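Local coordinates for sugar ABC transporter (Sugar-binding protein) (Bacillus halodurans, PDB 4YO7) that binds myo-inositol and probably delivers it, or a related sugar or polyol, to an ABC transporter, at residues Ile52-Glu57 with Ala83-Thr88; Val107-Thr112 with Ile129-Arg134; Glu168-Ile173 with Glu201-Gly206; Leu155-Glu160 with Leu276-Phe281. One frame throughout, in Å; residues are numbered along the deposited sequence.

Interaction 1: Ile52-Glu57 with Ala83-Thr88; sequences ISNLDE and AQNDST. With INS (1,2,3,4,5,6-hexahydroxy-cyclohexane), chain F.
Ser53 O accepts a short bond from Asn85 N (2.8 Å), with an N-H...O angle of 170° and the donor tilted moderately from the carbonyl plane. One residue earlier, Ile52 O takes Ala83 N at 2.9 Å, almost in line with its C=O, so two successive carbonyls of 52-57 grip a type I' turn (Ala83 to Asp86) at its first and third residues; the turn is closed by Asp86 N on Ala83 O (3.0 Å). The methyl of Ala83 lies against the same pair of carbonyls. Beside them, the side chains of Asn54 and Asn85 meet at a slant, their amide planes 54° apart, with Asn85 OD1 3.3 Å from Asn54 CB.

Further along 52-57, Asp56 binds the ligand. With chi1 at 61°, CG sits between the backbone N and the carbonyl carbon, and the carboxylate spans two neighbouring hydroxyls: OD1 of Asp56 accepts from inositol O2 (2.8 Å) and OD2 of Asp56 from inositol O1 (2.7 Å). The N-cap residue of helix 57-70 thus also binds the inositol: Asp56 OD1 takes both Leu59 N and inositol O2, which helps to set the rotation of the carboxylate. The contact lies at the C-terminal ends of neighbouring parallel strands 46-52 and 76-82, where the chain turns into helices 57-70 and 87-100.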
loop_
_atom_site.group_PDB
_atom_site.type_symbol
_atom_site.label_atom_id
_atom_site.label_comp_id
_atom_site.label_asym_id
_atom_site.label_seq_id
_atom_site.Cartn_x
_atom_site.Cartn_y
_atom_site.Cartn_z
ATOM N N ILE A 52 9.321 -9.179 3.040
ATOM C CA ILE A 52 8.146 -8.324 3.056
ATOM C C ILE A 52 8.176 -7.528 4.363
ATOM O O ILE A 52 8.655 -8.027 5.363
ATOM C CB ILE A 52 6.848 -9.146 2.898
ATOM C CG1 ILE A 52 5.670 -8.246 2.521
ATOM C CG2 ILE A 52 6.545 -9.988 4.139
ATOM C CD1 ILE A 52 4.500 -9.007 1.938
ATOM N N SER A 53 7.720 -6.280 4.348
ATOM C CA SER A 53 7.794 -5.456 5.564
ATOM C C SER A 53 7.046 -6.064 6.744
ATOM O O SER A 53 7.546 -6.029 7.861
ATOM C CB SER A 53 7.265 -4.030 5.307
ATOM O OG SER A 53 5.900 -4.042 4.965
ATOM N N ASN A 54 5.856 -6.590 6.485
ATOM C CA ASN A 54 5.010 -7.203 7.497
ATOM C C ASN A 54 3.792 -7.758 6.795
ATOM O O ASN A 54 3.596 -7.490 5.609
ATOM C CB ASN A 54 4.640 -6.207 8.622
ATOM C CG ASN A 54 3.548 -5.217 8.240
ATOM O OD1 ASN A 54 3.557 -4.586 7.168
ATOM N ND2 ASN A 54 2.617 -5.045 9.148
ATOM N N LEU A 55 3.002 -8.555 7.510
ATOM C CA LEU A 55 1.807 -9.171 6.941
ATOM C C LEU A 55 0.544 -8.452 7.404
ATOM O O LEU A 55 -0.296 -9.011 8.109
ATOM C CB LEU A 55 1.774 -10.659 7.290
ATOM C CG LEU A 55 2.937 -11.419 6.637
ATOM C CD1 LEU A 55 2.976 -12.841 7.181
ATOM C CD2 LEU A 55 2.840 -11.448 5.130
ATOM N N ASP A 56 0.398 -7.206 6.981
ATOM C CA ASP A 56 -0.800 -6.454 7.321
ATOM C C ASP A 56 -1.955 -6.830 6.375
ATOM O O ASP A 56 -1.810 -7.749 5.557
ATOM C CB ASP A 56 -0.503 -4.944 7.346
ATOM C CG ASP A 56 -0.032 -4.372 6.006
ATOM O OD1 ASP A 56 -0.515 -4.805 4.948
ATOM O OD2 ASP A 56 0.804 -3.420 6.021
ATOM N N GLU A 57 -3.106 -6.177 6.527
ATOM C CA GLU A 57 -4.313 -6.620 5.829
ATOM C C GLU A 57 -4.077 -6.714 4.316
ATOM O O GLU A 57 -4.325 -7.745 3.703
ATOM C CB GLU A 57 -5.494 -5.694 6.131
ATOM C CG GLU A 57 -6.859 -6.205 5.621
ATOM C CD GLU A 57 -7.499 -7.264 6.508
ATOM O OE1 GLU A 57 -6.975 -7.550 7.609
ATOM O OE2 GLU A 57 -8.550 -7.805 6.103
ATOM N N ALA A 83 9.840 -9.027 7.836
ATOM C CA ALA A 83 10.656 -8.121 8.643
ATOM C C ALA A 83 9.961 -7.663 9.917
ATOM O O ALA A 83 10.606 -7.068 10.769
ATOM C CB ALA A 83 11.063 -6.913 7.833
ATOM N N GLN A 84 8.657 -7.924 10.031
ATOM C CA GLN A 84 7.868 -7.548 11.221
ATOM C C GLN A 84 8.022 -6.068 11.580
ATOM O O GLN A 84 8.209 -5.699 12.751
ATOM C CB GLN A 84 8.257 -8.440 12.407
ATOM C CG GLN A 84 7.988 -9.898 12.123
ATOM C CD GLN A 84 8.457 -10.831 13.248
ATOM O OE1 GLN A 84 9.646 -10.948 13.524
ATOM N NE2 GLN A 84 7.521 -11.482 13.892
ATOM N N ASN A 85 7.984 -5.235 10.548
ATOM C CA ASN A 85 8.120 -3.779 10.664
ATOM C C ASN A 85 9.400 -3.288 11.313
ATOM O O ASN A 85 9.453 -2.171 11.814
ATOM C CB ASN A 85 6.928 -3.217 11.449
ATOM C CG ASN A 85 5.618 -3.482 10.762
ATOM O OD1 ASN A 85 5.436 -3.108 9.602
ATOM N ND2 ASN A 85 4.691 -4.152 11.459
ATOM N N ASP A 86 10.435 -4.117 11.274
ATOM C CA ASP A 86 11.712 -3.835 11.918
ATOM C C ASP A 86 12.816 -3.702 10.856
ATOM O O ASP A 86 13.152 -4.671 10.179
ATOM C CB ASP A 86 12.021 -4.958 12.909
ATOM C CG ASP A 86 13.286 -4.722 13.722
ATOM O OD1 ASP A 86 14.253 -4.140 13.209
ATOM O OD2 ASP A 86 13.324 -5.168 14.885
ATOM N N SER A 87 13.356 -2.496 10.698
ATOM C CA SER A 87 14.339 -2.271 9.626
ATOM C C SER A 87 15.634 -3.009 9.882
ATOM O O SER A 87 16.303 -3.401 8.938
ATOM C CB SER A 87 14.641 -0.788 9.432
ATOM O OG SER A 87 15.118 -0.247 10.627
ATOM N N THR A 88 15.992 -3.218 11.145
ATOM C CA THR A 88 17.195 -3.985 11.443
ATOM C C THR A 88 17.012 -5.442 11.045
ATOM O O THR A 88 17.910 -6.073 10.478
ATOM C CB THR A 88 17.559 -3.882 12.928
ATOM O OG1 THR A 88 17.737 -2.497 13.261
ATOM C CG2 THR A 88 18.842 -4.625 13.229
HETATM C C1 INS F . 0.878 -0.831 3.461
HETATM C C2 INS F . -0.562 -1.208 3.791
HETATM C C3 INS F . -1.502 -0.233 3.082
HETATM C C4 INS F . -1.298 -0.267 1.563
HETATM C C5 INS F . 0.174 0.068 1.243
HETATM C C6 INS F . 1.100 -0.903 1.960
HETATM O O1 INS F . 1.806 -1.751 4.099
HETATM O O2 INS F . -0.787 -2.530 3.307
HETATM O O3 INS F . -2.858 -0.634 3.435
HETATM O O4 INS F . -2.115 0.736 0.941
HETATM O O5 INS F . 0.371 -0.085 -0.174
HETATM O O6 INS F . 2.494 -0.491 1.677
#

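Interaction 2: Val107-Thr112 with Ile129-Arg134; sequences VNPVDT and IIIANR. With INS (1,2,3,4,5,6-hexahydroxy-cyclohexane), chain F.
Asn108 swings its amide toward Ala132 with CG trans to the backbone N (chi1 170°), while Arg134 runs fully stretched from CG to NE, its chi2 of 174° carrying the guanidinium past Pro109 to the ligand. ND2 of Asn108 gives a nearly straight bond to Ala132 O (2.9 Å) that lies in its own amide plane. Arg134 N reaches the same oxygen from the opposite face of the carbonyl, so Ala132 O is gripped twice. A weak second bond runs from Asn108 ND2 to Asn133 OD1, the two side chains lying side by side, their amide planes 47° apart. Asn108 OD1 is held by Ser53 OG and lies over one face of the guanidinium, near its rim.

Behind this cluster, Val107 pairs in parallel with Ile131: Val107 N bonds Ile130 O, and Ala132 N bonds Val107 O. The two strands are joined through helix 112-125 in a beta-alpha-beta crossover, part of the parallel sheet of the first lobe of the periplasmic-binding-protein fold; the loops after the C-terminal ends of its strands line the ligand cleft. Val107 CG2 packs on Ile129 CD1, and Pro109 CD on Ile131 CG2.

At the cleft, Arg134 uses three nitrogens: NH1 bonds Pro109 O (3.1 Å) and NH2 bonds inositol O1 (2.7 Å), both at the guanidinium edge, while NE bonds inositol O6 (3.0 Å). Asn133 OD1 accepts from inositol O6 (2.7 Å), and Asn133 ND2 donates to inositol O5 (3.1 Å) and to Gln287.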
loop_
_atom_site.group_PDB
_atom_site.type_symbol
_atom_site.label_atom_id
_atom_site.label_comp_id
_atom_site.label_asym_id
_atom_site.label_seq_id
_atom_site.Cartn_x
_atom_site.Cartn_y
_atom_site.Cartn_z
ATOM N N VAL A 107 12.397 -6.958 -2.155
ATOM C CA VAL A 107 12.161 -6.228 -0.901
ATOM C C VAL A 107 10.944 -5.312 -0.990
ATOM O O VAL A 107 10.768 -4.585 -1.955
ATOM C CB VAL A 107 13.368 -5.351 -0.503
ATOM C CG1 VAL A 107 13.062 -4.479 0.723
ATOM C CG2 VAL A 107 14.562 -6.221 -0.214
ATOM N N ASN A 108 10.123 -5.383 0.048
ATOM C CA ASN A 108 9.070 -4.413 0.360
ATOM C C ASN A 108 9.555 -3.559 1.586
ATOM O O ASN A 108 9.534 -4.053 2.703
ATOM C CB ASN A 108 7.797 -5.227 0.631
ATOM C CG ASN A 108 6.676 -4.430 1.201
ATOM O OD1 ASN A 108 6.286 -4.646 2.335
ATOM N ND2 ASN A 108 6.085 -3.543 0.390
ATOM N N PRO A 109 10.086 -2.328 1.367
ATOM C CA PRO A 109 10.903 -1.715 2.437
ATOM C C PRO A 109 10.139 -1.261 3.664
ATOM O O PRO A 109 9.114 -0.623 3.539
ATOM C CB PRO A 109 11.516 -0.473 1.789
ATOM C CG PRO A 109 11.088 -0.469 0.372
ATOM C CD PRO A 109 10.238 -1.635 0.067
ATOM N N VAL A 110 10.696 -1.554 4.826
ATOM C CA VAL A 110 10.147 -1.099 6.084
ATOM C C VAL A 110 10.129 0.418 6.170
ATOM O O VAL A 110 9.152 0.993 6.636
ATOM C CB VAL A 110 10.937 -1.724 7.249
ATOM C CG1 VAL A 110 10.581 -1.075 8.600
ATOM C CG2 VAL A 110 10.671 -3.228 7.257
ATOM N N ASP A 111 11.177 1.083 5.705
ATOM C CA ASP A 111 11.189 2.545 5.733
ATOM C C ASP A 111 12.093 3.107 4.644
ATOM O O ASP A 111 12.900 2.397 4.068
ATOM C CB ASP A 111 11.608 3.064 7.113
ATOM C CG ASP A 111 13.092 2.876 7.401
ATOM O OD1 ASP A 111 13.420 1.970 8.179
ATOM O OD2 ASP A 111 13.934 3.629 6.865
ATOM N N THR A 112 11.908 4.381 4.333
ATOM C CA THR A 112 12.518 4.936 3.133
ATOM C C THR A 112 13.995 5.249 3.323
ATOM O O THR A 112 14.698 5.418 2.358
ATOM C CB THR A 112 11.810 6.208 2.705
ATOM O OG1 THR A 112 11.792 7.101 3.820
ATOM C CG2 THR A 112 10.395 5.887 2.253
ATOM N N ILE A 129 17.841 -6.541 -7.499
ATOM C CA ILE A 129 16.894 -6.256 -6.423
ATOM C C ILE A 129 15.626 -5.606 -6.993
ATOM O O ILE A 129 15.661 -4.556 -7.669
ATOM C CB ILE A 129 17.522 -5.387 -5.342
ATOM C CG1 ILE A 129 16.455 -5.092 -4.253
ATOM C CG2 ILE A 129 18.186 -4.135 -5.910
ATOM C CD1 ILE A 129 17.003 -4.709 -2.972
ATOM N N ILE A 130 14.522 -6.280 -6.724
ATOM C CA ILE A 130 13.208 -5.857 -7.161
ATOM C C ILE A 130 12.535 -5.229 -5.951
ATOM O O ILE A 130 12.457 -5.858 -4.903
ATOM C CB ILE A 130 12.346 -7.050 -7.663
ATOM C CG1 ILE A 130 13.024 -7.856 -8.803
ATOM C CG2 ILE A 130 10.932 -6.585 -8.060
ATOM C CD1 ILE A 130 13.924 -7.126 -9.753
ATOM N N ILE A 131 12.044 -4.004 -6.091
ATOM C CA ILE A 131 11.298 -3.332 -5.011
ATOM C C ILE A 131 9.800 -3.490 -5.281
ATOM O O ILE A 131 9.309 -3.196 -6.365
ATOM C CB ILE A 131 11.679 -1.849 -4.905
ATOM C CG1 ILE A 131 13.183 -1.694 -4.620
ATOM C CG2 ILE A 131 10.803 -1.115 -3.859
ATOM C CD1 ILE A 131 13.654 -2.231 -3.311
ATOM N N ALA A 132 9.083 -4.012 -4.287
ATOM C CA ALA A 132 7.661 -4.227 -4.423
ATOM C C ALA A 132 6.853 -3.332 -3.486
ATOM O O ALA A 132 7.153 -3.247 -2.291
ATOM C CB ALA A 132 7.322 -5.684 -4.156
ATOM N N ASN A 133 5.844 -2.681 -4.087
ATOM C CA ASN A 133 4.741 -1.989 -3.438
ATOM C C ASN A 133 5.055 -0.691 -2.688
ATOM O O ASN A 133 4.262 0.230 -2.748
ATOM C CB ASN A 133 4.025 -2.973 -2.509
ATOM C CG ASN A 133 3.051 -2.297 -1.574
ATOM O OD1 ASN A 133 3.411 -1.969 -0.448
ATOM N ND2 ASN A 133 1.815 -2.112 -2.013
ATOM N N ARG A 134 6.183 -0.610 -1.993
ATOM C CA ARG A 134 6.602 0.641 -1.349
ATOM C C ARG A 134 7.831 1.219 -2.031
ATOM O O ARG A 134 8.873 0.583 -2.093
ATOM C CB ARG A 134 6.893 0.424 0.131
ATOM C CG ARG A 134 5.732 -0.067 0.921
ATOM C CD ARG A 134 6.172 -0.370 2.320
ATOM N NE ARG A 134 5.091 -0.762 3.214
ATOM C CZ ARG A 134 5.258 -0.969 4.521
ATOM N NH1 ARG A 134 6.466 -0.847 5.080
ATOM N NH2 ARG A 134 4.224 -1.284 5.272
HETATM C C1 INS F . 0.878 -0.831 3.461
HETATM C C2 INS F . -0.562 -1.208 3.791
HETATM C C3 INS F . -1.502 -0.233 3.082
HETATM C C4 INS F . -1.298 -0.267 1.563
HETATM C C5 INS F . 0.174 0.068 1.243
HETATM C C6 INS F . 1.100 -0.903 1.960
HETATM O O1 INS F . 1.806 -1.751 4.099
HETATM O O2 INS F . -0.787 -2.530 3.307
HETATM O O3 INS F . -2.858 -0.634 3.435
HETATM O O4 INS F . -2.115 0.736 0.941
HETATM O O5 INS F . 0.371 -0.085 -0.174
HETATM O O6 INS F . 2.494 -0.491 1.677
#

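Interaction 3: Glu168-Ile173 with Glu201-Gly206; sequences EGNIAI and EVVLQG
Backbone bonds join strands 169-173 and 201-206 in parallel. Ile171 is held to 201-206 through both its N and its O, the N donating to Glu201 O (2.8 Å) and the O accepting from Val203 N (2.9 Å); Glu201 N to Gly169 O, Ile173 N to Leu204 O and Gly206 N to Ile173 O continue the ladder. The pairing slips by one residue between Ile171 and Ala172, a beta bulge that takes in Val203 as the extra residue and turns its side chain toward the partner strand.

There the CG1 methyl of Val203 makes van der Waals contact with the amide carbon CG of Asn170 (3.5 Å), the two side chains crossing at about a right angle. The apolar contacts are two: Ala172 CB meets Leu204 CB (3.9 Å) on one face of the sheet; on the other, Ile173 CD1 lies across Val202 CG2 (3.8 Å).

Polar side chains meet through water: one molecule donates to Asn170 OD1 (2.8 Å) and to Glu201 OE1 (2.6 Å), while Asn170 ND2 bonds Glu228 O.

The pair forms the beta-alpha-beta unit around helix 181-195, which packs on Ile171, Ile173 and Val202. Strand 231-234 flanks 169-175, and Trp222 of helix 212-224 rests on Ala172 and Leu204.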
loop_
_atom_site.group_PDB
_atom_site.type_symbol
_atom_site.label_atom_id
_atom_site.label_comp_id
_atom_site.label_asym_id
_atom_site.label_seq_id
_atom_site.Cartn_x
_atom_site.Cartn_y
_atom_site.Cartn_z
ATOM N N GLU A 168 -17.792 21.342 -1.228
ATOM C CA GLU A 168 -17.909 22.070 0.027
ATOM C C GLU A 168 -17.889 21.127 1.209
ATOM O O GLU A 168 -18.742 20.248 1.324
ATOM C CB GLU A 168 -19.202 22.901 0.061
ATOM C CG GLU A 168 -19.289 23.938 -1.045
ATOM C CD GLU A 168 -20.445 24.905 -0.858
ATOM O OE1 GLU A 168 -21.312 24.644 0.006
ATOM O OE2 GLU A 168 -20.479 25.931 -1.574
ATOM N N GLY A 169 -16.946 21.345 2.116
ATOM C CA GLY A 169 -16.886 20.528 3.314
ATOM C C GLY A 169 -15.595 20.619 4.091
ATOM O O GLY A 169 -14.539 20.967 3.557
ATOM N N ASN A 170 -15.710 20.286 5.373
ATOM C CA ASN A 170 -14.577 20.152 6.272
ATOM C C ASN A 170 -14.020 18.738 6.196
ATOM O O ASN A 170 -14.753 17.782 6.398
ATOM C CB ASN A 170 -15.000 20.461 7.701
ATOM C CG ASN A 170 -15.296 21.933 7.924
ATOM O OD1 ASN A 170 -15.017 22.778 7.075
ATOM N ND2 ASN A 170 -15.827 22.245 9.093
ATOM N N ILE A 171 -12.739 18.624 5.880
ATOM C CA ILE A 171 -12.118 17.332 5.634
ATOM C C ILE A 171 -11.201 16.976 6.797
ATOM O O ILE A 171 -10.419 17.815 7.238
ATOM C CB ILE A 171 -11.318 17.354 4.325
ATOM C CG1 ILE A 171 -12.160 17.936 3.180
ATOM C CG2 ILE A 171 -10.821 15.959 3.995
ATOM C CD1 ILE A 171 -13.438 17.176 2.916
ATOM N N ALA A 172 -11.298 15.738 7.288
ATOM C CA ALA A 172 -10.353 15.177 8.251
ATOM C C ALA A 172 -9.549 14.099 7.529
ATOM O O ALA A 172 -10.128 13.157 6.988
ATOM C CB ALA A 172 -11.096 14.592 9.450
ATOM N N ILE A 173 -8.230 14.274 7.477
ATOM C CA ILE A 173 -7.345 13.341 6.789
ATOM C C ILE A 173 -6.634 12.444 7.787
ATOM O O ILE A 173 -5.988 12.945 8.713
ATOM C CB ILE A 173 -6.280 14.083 5.937
ATOM C CG1 ILE A 173 -6.956 14.821 4.776
ATOM C CG2 ILE A 173 -5.242 13.103 5.378
ATOM C CD1 ILE A 173 -6.012 15.673 3.952
ATOM N N GLU A 201 -11.769 22.360 2.930
ATOM C CA GLU A 201 -10.745 22.754 3.881
ATOM C C GLU A 201 -10.364 21.575 4.769
ATOM O O GLU A 201 -11.230 20.873 5.284
ATOM C CB GLU A 201 -11.251 23.926 4.740
ATOM C CG GLU A 201 -10.171 24.613 5.557
ATOM C CD GLU A 201 -10.722 25.738 6.422
ATOM O OE1 GLU A 201 -11.931 26.032 6.320
ATOM O OE2 GLU A 201 -9.942 26.323 7.204
ATOM N N VAL A 202 -9.065 21.382 4.960
ATOM C CA VAL A 202 -8.575 20.392 5.917
ATOM C C VAL A 202 -8.699 20.981 7.314
ATOM O O VAL A 202 -8.059 21.995 7.632
ATOM C CB VAL A 202 -7.117 19.985 5.628
ATOM C CG1 VAL A 202 -6.601 18.992 6.693
ATOM C CG2 VAL A 202 -6.991 19.379 4.218
ATOM N N VAL A 203 -9.542 20.373 8.144
ATOM C CA VAL A 203 -9.736 20.861 9.506
ATOM C C VAL A 203 -9.031 19.997 10.556
ATOM O O VAL A 203 -8.771 20.468 11.659
ATOM C CB VAL A 203 -11.239 20.961 9.891
ATOM C CG1 VAL A 203 -11.937 21.989 8.996
ATOM C CG2 VAL A 203 -11.945 19.605 9.820
ATOM N N LEU A 204 -8.716 18.754 10.201
ATOM C CA LEU A 204 -8.038 17.824 11.101
ATOM C C LEU A 204 -7.113 16.973 10.258
ATOM O O LEU A 204 -7.462 16.593 9.137
ATOM C CB LEU A 204 -9.026 16.932 11.846
ATOM C CG LEU A 204 -9.927 17.620 12.862
ATOM C CD1 LEU A 204 -11.105 16.728 13.199
ATOM C CD2 LEU A 204 -9.172 18.004 14.122
ATOM N N GLN A 205 -5.935 16.682 10.796
ATOM C CA GLN A 205 -5.004 15.782 10.132
ATOM C C GLN A 205 -4.192 15.094 11.208
ATOM O O GLN A 205 -3.540 15.751 12.013
ATOM C CB GLN A 205 -4.078 16.522 9.176
ATOM C CG GLN A 205 -3.184 15.580 8.408
ATOM C CD GLN A 205 -2.254 16.290 7.448
ATOM O OE1 GLN A 205 -2.409 17.486 7.163
ATOM N NE2 GLN A 205 -1.265 15.557 6.948
ATOM N N GLY A 206 -4.247 13.771 11.215
ATOM C CA GLY A 206 -3.511 12.994 12.174
ATOM C C GLY A 206 -3.222 11.618 11.631
ATOM O O GLY A 206 -3.861 11.192 10.680
HETATM O O HOH W 1 -13.981 25.238 7.746
#

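Interaction 4: Leu155-Glu160 with Leu276-Phe281; sequences LLQMEE and LDVTVF
Gln157 leaves helix 150-164 with its CB against Val280 CG2, 3.9 Å away, and with CG trans to the backbone N (chi1 180°) it passes across the line of the strand. Its CG comes within 4.4 Å of Val278 CG1, a looser touch. Beyond CG the chain stays extended, carrying the amide away from the two valines, where NE2 bonds Ala234 O at the end of strand 231-234; NE2 thus has a partner while the methylenes do the packing.

The two valines that receive this helix are spaced two residues apart and point to the same side. Val278 faces the next turn, its CG2 meeting Glu160 CG at 3.8 Å and its CG1 lying 4.0 Å from Gln157 O. Glu160 bends at chi2 (63°), its aliphatic part crossing Val278 at a slant. Val280 reaches the other way along the helix, its CG1 lying 4.2 Å from Leu156 CD1.

No hydrogen bond crosses this interface, which is held by side-chain packing. The 276-281 segment itself is bonded through its backbone to Gly260 and Asp262 on one hand and to strand 312-314 on the other. A helix laid over the strands beside it in this way is characteristic of the layered alpha/beta lobes of periplasmic binding proteins, and here the chain runs directly on from the strand to Gln282 of the inositol pocket.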
loop_
_atom_site.group_PDB
_atom_site.type_symbol
_atom_site.label_atom_id
_atom_site.label_comp_id
_atom_site.label_asym_id
_atom_site.label_seq_id
_atom_site.Cartn_x
_atom_site.Cartn_y
_atom_site.Cartn_z
ATOM N N LEU A 155 -5.308 11.347 -5.363
ATOM C CA LEU A 155 -6.042 12.199 -6.303
ATOM C C LEU A 155 -7.399 11.583 -6.668
ATOM O O LEU A 155 -8.422 12.271 -6.654
ATOM C CB LEU A 155 -5.219 12.443 -7.560
ATOM C CG LEU A 155 -3.965 13.306 -7.436
ATOM C CD1 LEU A 155 -3.086 13.127 -8.654
ATOM C CD2 LEU A 155 -4.330 14.766 -7.296
ATOM N N LEU A 156 -7.421 10.290 -6.955
ATOM C CA LEU A 156 -8.667 9.614 -7.348
ATOM C C LEU A 156 -9.663 9.637 -6.208
ATOM O O LEU A 156 -10.837 9.936 -6.407
ATOM C CB LEU A 156 -8.394 8.172 -7.773
ATOM C CG LEU A 156 -7.731 7.949 -9.131
ATOM C CD1 LEU A 156 -7.282 6.484 -9.243
ATOM C CD2 LEU A 156 -8.659 8.318 -10.311
ATOM N N GLN A 157 -9.168 9.318 -5.013
ATOM C CA GLN A 157 -9.976 9.264 -3.809
ATOM C C GLN A 157 -10.638 10.604 -3.532
ATOM O O GLN A 157 -11.842 10.690 -3.313
ATOM C CB GLN A 157 -9.088 8.857 -2.616
ATOM C CG GLN A 157 -9.796 8.771 -1.315
ATOM C CD GLN A 157 -8.830 8.582 -0.166
ATOM O OE1 GLN A 157 -7.767 9.231 -0.108
ATOM N NE2 GLN A 157 -9.174 7.696 0.761
HETATM N N MSE A 158 -9.833 11.663 -3.520
HETATM C CA MSE A 158 -10.339 12.957 -3.110
HETATM C C MSE A 158 -11.126 13.642 -4.217
HETATM O O MSE A 158 -12.031 14.422 -3.938
HETATM C CB MSE A 158 -9.183 13.848 -2.639
HETATM C CG MSE A 158 -9.601 15.099 -1.945
HETATM SE SE MSE A 158 -10.571 14.796 -0.268
HETATM C CE MSE A 158 -12.026 16.038 -0.515
ATOM N N GLU A 159 -10.825 13.340 -5.473
ATOM C CA GLU A 159 -11.693 13.813 -6.547
ATOM C C GLU A 159 -13.137 13.350 -6.328
ATOM O O GLU A 159 -14.086 14.114 -6.503
ATOM C CB GLU A 159 -11.206 13.307 -7.898
ATOM C CG GLU A 159 -10.085 14.072 -8.542
ATOM C CD GLU A 159 -9.558 13.327 -9.762
ATOM O OE1 GLU A 159 -10.299 12.456 -10.288
ATOM O OE2 GLU A 159 -8.410 13.598 -10.180
ATOM N N GLU A 160 -13.304 12.092 -5.948
ATOM C CA GLU A 160 -14.645 11.541 -5.810
ATOM C C GLU A 160 -15.302 12.110 -4.552
ATOM O O GLU A 160 -16.486 12.473 -4.568
ATOM C CB GLU A 160 -14.595 10.009 -5.777
ATOM C CG GLU A 160 -15.955 9.344 -5.680
ATOM C CD GLU A 160 -16.863 9.602 -6.869
ATOM O OE1 GLU A 160 -16.394 10.041 -7.948
ATOM O OE2 GLU A 160 -18.082 9.378 -6.713
ATOM N N LEU A 276 -19.052 2.596 3.721
ATOM C CA LEU A 276 -17.849 3.159 3.103
ATOM C C LEU A 276 -18.242 3.725 1.762
ATOM O O LEU A 276 -18.787 3.000 0.933
ATOM C CB LEU A 276 -16.755 2.088 2.941
ATOM C CG LEU A 276 -15.417 2.556 2.351
ATOM C CD1 LEU A 276 -14.708 3.519 3.274
ATOM C CD2 LEU A 276 -14.509 1.374 2.036
ATOM N N ASP A 277 -17.983 5.015 1.559
ATOM C CA ASP A 277 -18.440 5.717 0.352
ATOM C C ASP A 277 -17.503 5.585 -0.838
ATOM O O ASP A 277 -17.965 5.534 -1.979
ATOM C CB ASP A 277 -18.642 7.203 0.656
ATOM C CG ASP A 277 -19.678 7.429 1.743
ATOM O OD1 ASP A 277 -20.881 7.386 1.425
ATOM O OD2 ASP A 277 -19.288 7.602 2.913
ATOM N N VAL A 278 -16.201 5.541 -0.565
ATOM C CA VAL A 278 -15.175 5.600 -1.594
ATOM C C VAL A 278 -14.024 4.712 -1.198
ATOM O O VAL A 278 -13.619 4.715 -0.038
ATOM C CB VAL A 278 -14.654 7.046 -1.783
ATOM C CG1 VAL A 278 -13.526 7.096 -2.828
ATOM C CG2 VAL A 278 -15.772 8.002 -2.150
ATOM N N THR A 279 -13.496 3.931 -2.133
ATOM C CA THR A 279 -12.161 3.415 -1.953
ATOM C C THR A 279 -11.496 3.368 -3.308
ATOM O O THR A 279 -12.045 3.846 -4.303
ATOM C CB THR A 279 -12.147 2.031 -1.215
ATOM O OG1 THR A 279 -10.793 1.618 -0.982
ATOM C CG2 THR A 279 -12.857 0.942 -1.975
ATOM N N VAL A 280 -10.272 2.868 -3.323
ATOM C CA VAL A 280 -9.461 2.859 -4.516
ATOM C C VAL A 280 -8.726 1.529 -4.589
ATOM O O VAL A 280 -7.932 1.206 -3.715
ATOM C CB VAL A 280 -8.453 4.021 -4.535
ATOM C CG1 VAL A 280 -7.656 4.014 -5.847
ATOM C CG2 VAL A 280 -9.156 5.365 -4.340
ATOM N N PHE A 281 -9.007 0.756 -5.645
ATOM C CA PHE A 281 -8.400 -0.558 -5.803
ATOM C C PHE A 281 -6.908 -0.474 -6.040
ATOM O O PHE A 281 -6.457 0.208 -6.958
ATOM C CB PHE A 281 -9.086 -1.293 -6.960
ATOM C CG PHE A 281 -8.459 -2.622 -7.322
ATOM C CD1 PHE A 281 -8.614 -3.730 -6.504
ATOM C CD2 PHE A 281 -7.757 -2.773 -8.519
ATOM C CE1 PHE A 281 -8.046 -4.950 -6.855
ATOM C CE2 PHE A 281 -7.203 -3.988 -8.868
ATOM C CZ PHE A 281 -7.354 -5.071 -8.040
#

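Overall arrangement
From the N terminus, interaction 1 closes the first loop, around helix 57-70 and strand 76-82, and interaction 2 follows in series, closing a shorter one around helix 112-125. The two touch, Ser87 CB lying 3.3 Å from Asp111 OD1, and together they supply part of the inositol site, on the first-lobe side. The chain then enters the second lobe, where the wide loop closed by interaction 4 encloses interaction 3. These two meet where Ile171 CD1 packs on the CE methyl of selenomethionine Met158, 3.9 Å away, so helix 150-164 links the 276-281 segment with strand 169-175. The centres of interactions 2 and 4 lie about 25 Å apart.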